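Local coordinates for transcriptional regulator (PDB 7DE9), which binds a monomethylated histone H3 tail through its tudor domain and, as a PDS5-family cohesin cofactor, supports DNA repair by homologous recombination, at residues Y28-E33 against L43-D47. Numbering follows the deposited sequence.
Sequences YKGVVE and LVIYD
The antiparallel hairpin of strands 26-36 and 41-46 in this tudor domain brings Gly30 against Tyr46 and Val32 against Val44 in non-hydrogen-bonded pairs. Between them, Val31 and Ile45 form a hydrogen-bonded pair, with Val31 N and Ile45 O 2.9 Å apart. Asp47 N continues the ladder to Lys29 O at 2.8 Å, almost straight at 176°. Gly30 has no side chain, and its CA lies 3.1 Å from Ile45 O and 3.8 Å from Tyr46 CA. The Tyr46 ring has CD1 3.8 Å from Tyr28 CB, and Tyr28 O sits at its edge, in plane. Val44 CG1 covers one ring face near the rim. With CG beside its own backbone N (chi1 -69°), the ring carries its hydroxyl to Glu52 and Trp21, which both hydrogen-bond to it. On the face that carries Val31 and Ile45, Ile45 CD1 reaches Glu33 CB at 3.5 Å. Both tyrosines pack on the modified side chain of the bound histone peptide. An alanine in place of Tyr46 would probably strip the methyllysine of one aromatic wall and leave Glu52 and Trp21 without their shared hydroxyl. The hairpin thus joins a backbone ladder to an aromatic pocket whose Tyr46 is held at its hydroxyl by Glu52 and Trp21.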
loop_
_atom_site.group_PDB
_atom_site.type_symbol
_atom_site.label_atom_id
_atom_site.label_comp_id
_atom_site.label_asym_id
_atom_site.label_seq_id
_atom_site.Cartn_x
_atom_site.Cartn_y
_atom_site.Cartn_z
ATOM N N TYR A 28 5.473 0.939 -6.799
ATOM C CA TYR A 28 6.290 -0.028 -6.073
ATOM C C TYR A 28 5.420 -1.185 -5.626
ATOM O O TYR A 28 4.294 -0.985 -5.169
ATOM C CB TYR A 28 6.989 0.618 -4.878
ATOM C CG TYR A 28 7.928 1.724 -5.290
ATOM C CD1 TYR A 28 9.060 1.448 -6.037
ATOM C CD2 TYR A 28 7.679 3.041 -4.943
ATOM C CE1 TYR A 28 9.915 2.445 -6.417
ATOM C CE2 TYR A 28 8.536 4.052 -5.317
ATOM C CZ TYR A 28 9.649 3.746 -6.062
ATOM O OH TYR A 28 10.512 4.735 -6.441
ATOM N N LYS A 29 5.950 -2.394 -5.776
ATOM C CA LYS A 29 5.193 -3.612 -5.509
ATOM C C LYS A 29 5.316 -4.071 -4.063
ATOM O O LYS A 29 6.391 -4.024 -3.465
ATOM C CB LYS A 29 5.650 -4.734 -6.449
ATOM C CG LYS A 29 5.383 -4.450 -7.919
ATOM C CD LYS A 29 5.351 -5.722 -8.757
ATOM C CE LYS A 29 6.746 -6.243 -9.061
ATOM N NZ LYS A 29 6.714 -7.315 -10.096
ATOM N N GLY A 30 4.201 -4.525 -3.508
ATOM C CA GLY A 30 4.194 -5.012 -2.146
ATOM C C GLY A 30 3.014 -5.921 -1.892
ATOM O O GLY A 30 2.223 -6.206 -2.787
ATOM N N VAL A 31 2.910 -6.395 -0.663
ATOM C CA VAL A 31 1.765 -7.188 -0.255
ATOM C C VAL A 31 1.058 -6.500 0.915
ATOM O O VAL A 31 1.701 -5.888 1.779
ATOM C CB VAL A 31 2.183 -8.624 0.129
ATOM C CG1 VAL A 31 3.083 -8.621 1.357
ATOM C CG2 VAL A 31 0.962 -9.489 0.374
ATOM N N VAL A 32 -0.267 -6.577 0.926
ATOM C CA VAL A 32 -1.049 -6.082 2.049
ATOM C C VAL A 32 -1.065 -7.134 3.148
ATOM O O VAL A 32 -1.691 -8.189 3.001
ATOM C CB VAL A 32 -2.481 -5.743 1.632
ATOM C CG1 VAL A 32 -3.243 -5.132 2.794
ATOM C CG2 VAL A 32 -2.459 -4.804 0.442
ATOM N N GLU A 33 -0.371 -6.851 4.246
ATOM C CA GLU A 33 -0.217 -7.824 5.319
ATOM C C GLU A 33 -1.318 -7.755 6.380
ATOM O O GLU A 33 -1.651 -8.764 6.994
ATOM C CB GLU A 33 1.145 -7.654 5.989
ATOM C CG GLU A 33 1.521 -8.834 6.868
ATOM C CD GLU A 33 1.976 -8.416 8.248
ATOM O OE1 GLU A 33 2.794 -7.477 8.347
ATOM O OE2 GLU A 33 1.507 -9.024 9.234
ATOM N N LEU A 43 -1.410 -2.199 6.179
ATOM C CA LEU A 43 0.033 -2.327 6.284
ATOM C C LEU A 43 0.549 -2.951 5.003
ATOM O O LEU A 43 0.178 -4.068 4.668
ATOM C CB LEU A 43 0.426 -3.176 7.491
ATOM C CG LEU A 43 1.911 -3.495 7.667
ATOM C CD1 LEU A 43 2.735 -2.233 7.815
ATOM C CD2 LEU A 43 2.104 -4.387 8.871
ATOM N N VAL A 44 1.383 -2.219 4.278
ATOM C CA VAL A 44 1.964 -2.726 3.039
ATOM C C VAL A 44 3.448 -3.007 3.234
ATOM O O VAL A 44 4.215 -2.131 3.669
ATOM C CB VAL A 44 1.766 -1.739 1.868
ATOM C CG1 VAL A 44 2.461 -2.240 0.605
ATOM C CG2 VAL A 44 0.283 -1.530 1.608
ATOM N N ILE A 45 3.842 -4.244 2.939
ATOM C CA ILE A 45 5.249 -4.622 2.986
ATOM C C ILE A 45 5.746 -4.708 1.558
ATOM O O ILE A 45 5.245 -5.508 0.774
ATOM C CB ILE A 45 5.483 -5.963 3.716
ATOM C CG1 ILE A 45 5.410 -5.777 5.233
ATOM C CG2 ILE A 45 6.859 -6.524 3.386
ATOM C CD1 ILE A 45 4.036 -5.641 5.774
ATOM N N TYR A 46 6.727 -3.875 1.220
ATOM C CA TYR A 46 7.223 -3.778 -0.149
ATOM C C TYR A 46 8.314 -4.789 -0.488
ATOM O O TYR A 46 9.027 -5.276 0.392
ATOM C CB TYR A 46 7.752 -2.366 -0.412
ATOM C CG TYR A 46 6.670 -1.311 -0.450
ATOM C CD1 TYR A 46 5.923 -1.095 -1.606
ATOM C CD2 TYR A 46 6.390 -0.531 0.669
ATOM C CE1 TYR A 46 4.928 -0.136 -1.650
ATOM C CE2 TYR A 46 5.394 0.434 0.638
ATOM C CZ TYR A 46 4.669 0.629 -0.526
ATOM O OH TYR A 46 3.680 1.587 -0.566
ATOM N N ASP A 47 8.427 -5.083 -1.782
ATOM C CA ASP A 47 9.487 -5.915 -2.344
ATOM C C ASP A 47 10.874 -5.565 -1.826
ATOM O O ASP A 47 11.693 -6.443 -1.555
ATOM C CB ASP A 47 9.500 -5.786 -3.871
ATOM C CG ASP A 47 8.583 -6.771 -4.552
ATOM O OD1 ASP A 47 8.181 -7.756 -3.901
ATOM O OD2 ASP A 47 8.272 -6.562 -5.744
#